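Local coordinates for ABC transporter substrate binding protein (Ribose) (Agrobacterium vitis S4, PDB 4WT7) that probably serves as the solute-binding component of an ABC transporter for sugars or related polyols, holding D-allitol in the cleft between its two lobes, at residues S130-L141 with V271-A282. Sequence-based numbering, arbitrary orientation.
Sequences STSDNWGIGKDL and VAQQPAELGRQA. With X9X (D-allitol), chain C.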
ATOM      1  N   SER A 130       3.958  -7.430  -8.907  1.00  8.01           N
ATOM      2  CA  SER A 130       4.220  -7.934  -7.561  1.00  8.03           C
ATOM      3  C   SER A 130       3.384  -7.141  -6.560  1.00  8.00           C
ATOM      4  O   SER A 130       3.475  -5.924  -6.487  1.00  8.02           O
ATOM      5  CB  SER A 130       5.709  -7.824  -7.195  1.00  8.11           C
ATOM      6  OG  SER A 130       6.519  -8.615  -8.035  1.00  8.16           O
ATOM      7  N   THR A 131       2.566  -7.846  -5.788  1.00  8.09           N
ATOM      8  CA  THR A 131       1.557  -7.200  -4.996  1.00  8.24           C
ATOM      9  C   THR A 131       1.080  -8.221  -3.984  1.00  8.10           C
ATOM     10  O   THR A 131       1.202  -9.421  -4.233  1.00  8.32           O
ATOM     11  CB  THR A 131       0.388  -6.712  -5.909  1.00  8.04           C
ATOM     12  OG1 THR A 131      -0.507  -5.883  -5.175  1.00  8.48           O
ATOM     13  CG2 THR A 131      -0.423  -7.891  -6.482  1.00  8.10           C
ATOM     14  N   SER A 132       0.597  -7.774  -2.827  1.00  8.02           N
ATOM     15  CA  SER A 132      -0.126  -8.680  -1.946  1.00  8.05           C
ATOM     16  C   SER A 132      -1.395  -9.103  -2.679  1.00  8.03           C
ATOM     17  O   SER A 132      -1.779  -8.455  -3.639  1.00  7.99           O
ATOM     18  CB  SER A 132      -0.510  -7.969  -0.628  1.00  8.12           C
ATOM     19  OG  SER A 132       0.642  -7.600   0.120  1.00  8.16           O
ATOM     20  N   ASP A 133      -2.048 -10.167  -2.222  1.00  8.43           N
ATOM     21  CA  ASP A 133      -3.376 -10.512  -2.682  1.00  8.73           C
ATOM     22  C   ASP A 133      -4.330  -9.592  -1.928  1.00  9.24           C
ATOM     23  O   ASP A 133      -4.769  -9.911  -0.816  1.00  9.30           O
ATOM     24  CB  ASP A 133      -3.687 -11.963  -2.366  1.00  8.50           C
ATOM     25  CG  ASP A 133      -5.140 -12.327  -2.563  1.00 10.13           C
ATOM     26  OD1 ASP A 133      -6.007 -11.445  -2.749  1.00  9.43           O
ATOM     27  OD2 ASP A 133      -5.426 -13.554  -2.554  1.00 12.14           O
ATOM     28  N   ASN A 134      -4.625  -8.458  -2.541  1.00  8.09           N
ATOM     29  CA  ASN A 134      -5.414  -7.423  -1.895  1.00  8.16           C
ATOM     30  C   ASN A 134      -6.895  -7.728  -1.736  1.00  8.24           C
ATOM     31  O   ASN A 134      -7.566  -7.126  -0.925  1.00  8.33           O
ATOM     32  CB  ASN A 134      -5.174  -6.097  -2.600  1.00  8.13           C
ATOM     33  CG  ASN A 134      -3.813  -5.575  -2.280  1.00  8.11           C
ATOM     34  OD1 ASN A 134      -3.535  -5.260  -1.130  1.00  8.18           O
ATOM     35  ND2 ASN A 134      -2.926  -5.578  -3.254  1.00  8.04           N
ATOM     36  N   TRP A 135      -7.387  -8.719  -2.453  1.00  8.22           N
ATOM     37  CA  TRP A 135      -8.731  -9.183  -2.185  1.00  8.32           C
ATOM     38  C   TRP A 135      -8.786  -9.836  -0.802  1.00  8.42           C
ATOM     39  O   TRP A 135      -9.689  -9.548   0.003  1.00  8.54           O
ATOM     40  CB  TRP A 135      -9.154 -10.125  -3.288  1.00  8.29           C
ATOM     41  CG  TRP A 135      -9.273  -9.407  -4.609  1.00  8.22           C
ATOM     42  CD1 TRP A 135     -10.362  -8.720  -5.045  1.00  8.26           C
ATOM     43  CD2 TRP A 135      -8.284  -9.290  -5.647  1.00  8.11           C
ATOM     44  NE1 TRP A 135     -10.132  -8.208  -6.271  1.00  8.18           N
ATOM     45  CE2 TRP A 135      -8.861  -8.545  -6.681  1.00  8.08           C
ATOM     46  CE3 TRP A 135      -6.977  -9.782  -5.819  1.00  8.05           C
ATOM     47  CZ2 TRP A 135      -8.174  -8.215  -7.868  1.00  8.00           C
ATOM     48  CZ3 TRP A 135      -6.292  -9.467  -7.003  1.00  7.97           C
ATOM     49  CH2 TRP A 135      -6.895  -8.691  -8.008  1.00  7.95           C
ATOM     50  N   GLY A 136      -7.788 -10.671  -0.527  1.00  8.39           N
ATOM     51  CA  GLY A 136      -7.630 -11.327   0.776  1.00  8.48           C
ATOM     52  C   GLY A 136      -7.447 -10.284   1.865  1.00  8.53           C
ATOM     53  O   GLY A 136      -8.162 -10.308   2.855  1.00  8.67           O
ATOM     54  N   ILE A 137      -6.494  -9.366   1.672  1.00  8.45           N
ATOM     55  CA  ILE A 137      -6.258  -8.299   2.631  1.00  8.52           C
ATOM     56  C   ILE A 137      -7.538  -7.529   2.950  1.00  8.64           C
ATOM     57  O   ILE A 137      -7.909  -7.338   4.116  1.00  8.77           O
ATOM     58  CB  ILE A 137      -5.214  -7.314   2.102  1.00  8.43           C
ATOM     59  CG1 ILE A 137      -3.817  -7.907   2.297  1.00  8.38           C
ATOM     60  CG2 ILE A 137      -5.300  -5.971   2.852  1.00  8.53           C
ATOM     61  CD1 ILE A 137      -2.707  -7.005   1.829  1.00  8.32           C
ATOM     62  N   GLY A 138      -8.208  -7.063   1.906  1.00  8.60           N
ATOM     63  CA  GLY A 138      -9.311  -6.155   2.109  1.00  8.72           C
ATOM     64  C   GLY A 138     -10.460  -6.865   2.761  1.00  8.86           C
ATOM     65  O   GLY A 138     -11.106  -6.299   3.642  1.00  9.02           O
ATOM     66  N   LYS A 139     -10.711  -8.112   2.369  1.00  9.44           N
ATOM     67  CA  LYS A 139     -11.796  -8.878   2.990  1.00 12.54           C
ATOM     68  C   LYS A 139     -11.494  -9.223   4.474  1.00 10.83           C
ATOM     69  O   LYS A 139     -12.365  -9.157   5.364  1.00 10.79           O
ATOM     70  CB  LYS A 139     -12.036 -10.162   2.170  1.00 13.66           C
ATOM     71  CG  LYS A 139     -12.480 -11.344   3.021  1.00 15.60           C
ATOM     72  CD  LYS A 139     -12.158 -12.660   2.378  1.00 13.37           C
ATOM     73  CE  LYS A 139     -10.809 -13.180   2.773  1.00 10.90           C
ATOM     74  NZ  LYS A 139     -10.969 -14.405   3.594  1.00 11.12           N
ATOM     75  N   ASP A 140     -10.265  -9.639   4.734  1.00  9.55           N
ATOM     76  CA  ASP A 140      -9.881  -9.980   6.070  1.00  9.42           C
ATOM     77  C   ASP A 140      -9.985  -8.766   6.990  1.00 10.66           C
ATOM     78  O   ASP A 140     -10.448  -8.887   8.115  1.00  9.71           O
ATOM     79  CB  ASP A 140      -8.449 -10.534   6.103  1.00 11.98           C
ATOM     80  CG  ASP A 140      -8.337 -11.948   5.525  1.00 10.13           C
ATOM     81  OD1 ASP A 140      -9.342 -12.702   5.470  1.00  9.38           O
ATOM     82  OD2 ASP A 140      -7.218 -12.294   5.119  1.00 10.67           O
ATOM     83  N   LEU A 141      -9.502  -7.612   6.538  1.00  9.16           N
ATOM     84  CA  LEU A 141      -9.576  -6.411   7.353  1.00  9.29           C
ATOM     85  C   LEU A 141     -11.062  -6.068   7.621  1.00  9.48           C
ATOM     86  O   LEU A 141     -11.487  -5.859   8.770  1.00  9.68           O
ATOM     87  CB  LEU A 141      -8.833  -5.251   6.670  1.00  9.18           C
ATOM     88  CG  LEU A 141      -8.735  -3.933   7.423  1.00  9.32           C
ATOM     89  CD1 LEU A 141      -8.007  -4.210   8.713  1.00  9.40           C
ATOM     90  CD2 LEU A 141      -7.986  -2.869   6.617  1.00  9.22           C
ATOM     91  N   VAL A 271      -3.146  -4.956   8.653  1.00 10.60           N
ATOM     92  CA  VAL A 271      -2.639  -6.097   7.877  1.00 10.25           C
ATOM     93  C   VAL A 271      -1.208  -5.810   7.404  1.00 10.04           C
ATOM     94  O   VAL A 271      -0.954  -4.931   6.565  1.00  9.89           O
ATOM     95  CB  VAL A 271      -3.550  -6.441   6.670  1.00 10.01           C
ATOM     96  CG1 VAL A 271      -3.003  -7.673   5.962  1.00  9.74           C
ATOM     97  CG2 VAL A 271      -5.017  -6.682   7.131  1.00 10.32           C
ATOM     98  N   ALA A 272      -0.266  -6.563   7.941  1.00 10.09           N
ATOM     99  CA  ALA A 272       1.123  -6.336   7.601  1.00 10.41           C
ATOM    100  C   ALA A 272       1.399  -6.869   6.205  1.00 11.29           C
ATOM    101  O   ALA A 272       0.986  -7.997   5.844  1.00  9.67           O
ATOM    102  CB  ALA A 272       2.029  -6.978   8.596  1.00 10.34           C
ATOM    103  N   GLN A 273       2.091  -6.039   5.449  1.00 11.80           N
ATOM    104  CA  GLN A 273       2.678  -6.432   4.180  1.00  9.21           C
ATOM    105  C   GLN A 273       4.162  -6.654   4.320  1.00 11.03           C
ATOM    106  O   GLN A 273       4.744  -6.422   5.396  1.00 10.63           O
ATOM    107  CB  GLN A 273       2.455  -5.324   3.167  1.00  9.11           C
ATOM    108  CG  GLN A 273       1.016  -5.127   2.829  1.00  9.05           C
ATOM    109  CD  GLN A 273       0.828  -4.381   1.497  1.00 10.92           C
ATOM    110  OE1 GLN A 273       0.829  -4.992   0.436  1.00 10.90           O
ATOM    111  NE2 GLN A 273       0.707  -3.064   1.563  1.00  9.28           N
ATOM    112  N   GLN A 274       4.774  -7.081   3.215  1.00  9.55           N
ATOM    113  CA  GLN A 274       6.198  -7.413   3.158  1.00  9.25           C
ATOM    114  C   GLN A 274       6.848  -6.662   1.987  1.00  9.17           C
ATOM    115  O   GLN A 274       7.142  -7.250   0.933  1.00  9.00           O
ATOM    116  CB  GLN A 274       6.361  -8.908   2.983  1.00  9.19           C
ATOM    117  CG  GLN A 274       5.687  -9.714   4.078  1.00  9.33           C
ATOM    118  CD  GLN A 274       6.137 -11.187   4.102  1.00 12.37           C
ATOM    119  OE1 GLN A 274       7.240 -11.496   4.573  1.00  9.73           O
ATOM    120  NE2 GLN A 274       5.270 -12.100   3.643  1.00  9.32           N
ATOM    121  N   PRO A 275       7.040  -5.357   2.157  1.00  9.36           N
ATOM    122  CA  PRO A 275       7.545  -4.524   1.063  1.00  9.87           C
ATOM    123  C   PRO A 275       8.974  -4.885   0.639  1.00  9.52           C
ATOM    124  O   PRO A 275       9.287  -4.897  -0.552  1.00  9.42           O
ATOM    125  CB  PRO A 275       7.440  -3.105   1.628  1.00 10.98           C
ATOM    126  CG  PRO A 275       7.300  -3.296   3.163  1.00 10.73           C
ATOM    127  CD  PRO A 275       6.506  -4.542   3.268  1.00  9.59           C
ATOM    128  N   ALA A 276       9.851  -5.195   1.571  1.00  9.85           N
ATOM    129  CA  ALA A 276      11.178  -5.592   1.121  1.00 11.02           C
ATOM    130  C   ALA A 276      11.071  -6.876   0.257  1.00  9.94           C
ATOM    131  O   ALA A 276      11.684  -6.963  -0.815  1.00  9.72           O
ATOM    132  CB  ALA A 276      12.125  -5.744   2.282  1.00 10.48           C
ATOM    133  N   GLU A 277      10.253  -7.834   0.687  1.00 14.92           N
ATOM    134  CA  GLU A 277      10.042  -9.036  -0.125  1.00 11.94           C
ATOM    135  C   GLU A 277       9.442  -8.711  -1.490  1.00 11.77           C
ATOM    136  O   GLU A 277       9.862  -9.253  -2.495  1.00 12.76           O
ATOM    137  CB  GLU A 277       9.166 -10.075   0.573  1.00 11.02           C
ATOM    138  CG  GLU A 277       9.844 -10.789   1.717  1.00 15.79           C
ATOM    139  CD  GLU A 277      11.063 -11.588   1.274  1.00 15.12           C
ATOM    140  OE1 GLU A 277      11.072 -12.069   0.115  1.00 13.69           O
ATOM    141  OE2 GLU A 277      12.021 -11.694   2.087  1.00 16.26           O
ATOM    142  N   LEU A 278       8.447  -7.834  -1.532  1.00  8.86           N
ATOM    143  CA  LEU A 278       7.861  -7.448  -2.807  1.00  8.67           C
ATOM    144  C   LEU A 278       8.902  -6.875  -3.758  1.00  8.82           C
ATOM    145  O   LEU A 278       8.924  -7.216  -4.934  1.00  8.74           O
ATOM    146  CB  LEU A 278       6.737  -6.429  -2.603  1.00  8.60           C
ATOM    147  CG  LEU A 278       5.444  -7.113  -2.189  1.00  8.43           C
ATOM    148  CD1 LEU A 278       4.566  -6.140  -1.393  1.00  8.57           C
ATOM    149  CD2 LEU A 278       4.725  -7.672  -3.409  1.00  8.26           C
ATOM    150  N   GLY A 279       9.741  -5.980  -3.262  1.00 10.26           N
ATOM    151  CA  GLY A 279      10.795  -5.406  -4.085  1.00 11.44           C
ATOM    152  C   GLY A 279      11.778  -6.445  -4.610  1.00 11.50           C
ATOM    153  O   GLY A 279      12.144  -6.436  -5.793  1.00 12.45           O
ATOM    154  N   ARG A 280      12.218  -7.351  -3.748  1.00 13.14           N
ATOM    155  CA  ARG A 280      13.103  -8.433  -4.203  1.00 12.30           C
ATOM    156  C   ARG A 280      12.433  -9.332  -5.210  1.00 12.56           C
ATOM    157  O   ARG A 280      13.031  -9.714  -6.206  1.00 13.94           O
ATOM    158  CB  ARG A 280      13.629  -9.261  -3.018  1.00 14.33           C
ATOM    159  CG  ARG A 280      14.808  -8.610  -2.349  1.00 19.30           C
ATOM    160  CD  ARG A 280      15.465  -9.540  -1.320  1.00 18.61           C
ATOM    161  NE  ARG A 280      14.573  -9.831  -0.204  1.00 17.84           N
ATOM    162  CZ  ARG A 280      14.334  -9.009   0.824  1.00 20.54           C
ATOM    163  NH1 ARG A 280      14.910  -7.813   0.892  1.00 19.69           N
ATOM    164  NH2 ARG A 280      13.501  -9.390   1.792  1.00 19.46           N
ATOM    165  N   GLN A 281      11.174  -9.649  -4.981  1.00 15.02           N
ATOM    166  CA  GLN A 281      10.458 -10.452  -5.946  1.00 14.28           C
ATOM    167  C   GLN A 281      10.434  -9.804  -7.316  1.00 13.18           C
ATOM    168  O   GLN A 281      10.688 -10.466  -8.344  1.00 14.41           O
ATOM    169  CB  GLN A 281       9.035 -10.687  -5.500  1.00 15.04           C
ATOM    170  CG  GLN A 281       8.467 -11.900  -6.185  1.00 17.31           C
ATOM    171  CD  GLN A 281       7.002 -12.054  -5.927  1.00 19.48           C
ATOM    172  OE1 GLN A 281       6.570 -13.062  -5.361  1.00 19.03           O
ATOM    173  NE2 GLN A 281       6.210 -11.062  -6.357  1.00 19.39           N
ATOM    174  N   ALA A 282      10.124  -8.509  -7.342  1.00  8.87           N
ATOM    175  CA  ALA A 282      10.045  -7.808  -8.627  1.00  8.92           C
ATOM    176  C   ALA A 282      11.360  -8.015  -9.399  1.00  9.22           C
ATOM    177  O   ALA A 282      11.340  -8.400 -10.559  1.00  9.26           O
ATOM    178  CB  ALA A 282       9.758  -6.321  -8.435  1.00  8.98           C
TER
HETATM  179  OAA X9X C 401      -0.690   4.514  -2.368  1.00 12.22           O
HETATM  180  CAG X9X C 401      -0.597   4.656  -0.996  1.00  5.73           C
HETATM  181  CAI X9X C 401      -0.221   3.462  -0.180  1.00  5.41           C
HETATM  182  OAC X9X C 401      -1.261   2.515  -0.122  1.00  9.79           O
HETATM  183  CAK X9X C 401       1.100   2.900  -0.615  1.00  1.73           C
HETATM  184  OAE X9X C 401       1.976   3.960  -0.595  1.00 10.31           O
HETATM  185  CAL X9X C 401       1.641   1.879   0.389  1.00 12.27           C
HETATM  186  OAF X9X C 401       1.733   2.422   1.661  1.00  9.48           O
HETATM  187  CAJ X9X C 401       0.969   0.521   0.418  1.00  8.59           C
HETATM  188  OAD X9X C 401      -0.198   0.485   1.165  1.00 10.55           O
HETATM  189  CAH X9X C 401       0.743  -0.130  -0.930  1.00  7.04           C
HETATM  190  OAB X9X C 401       0.750  -1.541  -0.929  1.00 10.03           O
HETATM  191  O   HOH W   1       2.944  -8.608   1.518  1.00  5.07           O
HETATM  192  O   HOH W   2      -0.053  -4.919  -2.200  1.00  6.34           O
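S132 and Q273 meet where two chain crossings run side by side between the lobes of this periplasmic binding protein. The hydroxyl OG of S132 donates to OE1 of Q273 over 2.6 Å, lying in the carbonyl plane on a lone pair. A second donor, water 2, reaches the same oxygen at 2.8 Å and itself accepts from S132 N and N134 ND2, so OE1 is held twice. Glutamine suits the place because its amide accepts at OE1 and donates at NE2, which gives a nearly straight bond (170°) to OAB of D-allitol, 2.9 Å away, and another to D251. With two donors on OE1, the amide is probably held with NE2 toward the ligand. S132 OG also accepts from water 1, which in turn accepts from Q274 N, so this small buried hydroxyl has partners both as donor and as acceptor.

On one side of this polar centre, the branched V271 sets CG1 against CG1 of I137 (3.8 Å) and CG2 against CB of L141, residues one helical turn apart. On the other, L278 lays CD2 against the backbone at S130 and T131, while the extended chain of Q281, with CG opposite the backbone N (chi1 -159°), lets NE2 donate to S130 OG at 3.0 Å, the hydroxyl oxygen lying close to the plane of the Q281 amide.

Farther out, D133 caps helix 134-148 through G136 N, and N134 OD1 accepts from R170, another ligand-binding residue. The two segments are strand-to-helix crossovers running in opposite directions: strand 129-131 belongs to one lobe's sheet and leads to helix 134-148 in the other, whereas strand 267-272 of that second lobe leads back to helix 275-290, beside strand 298-300.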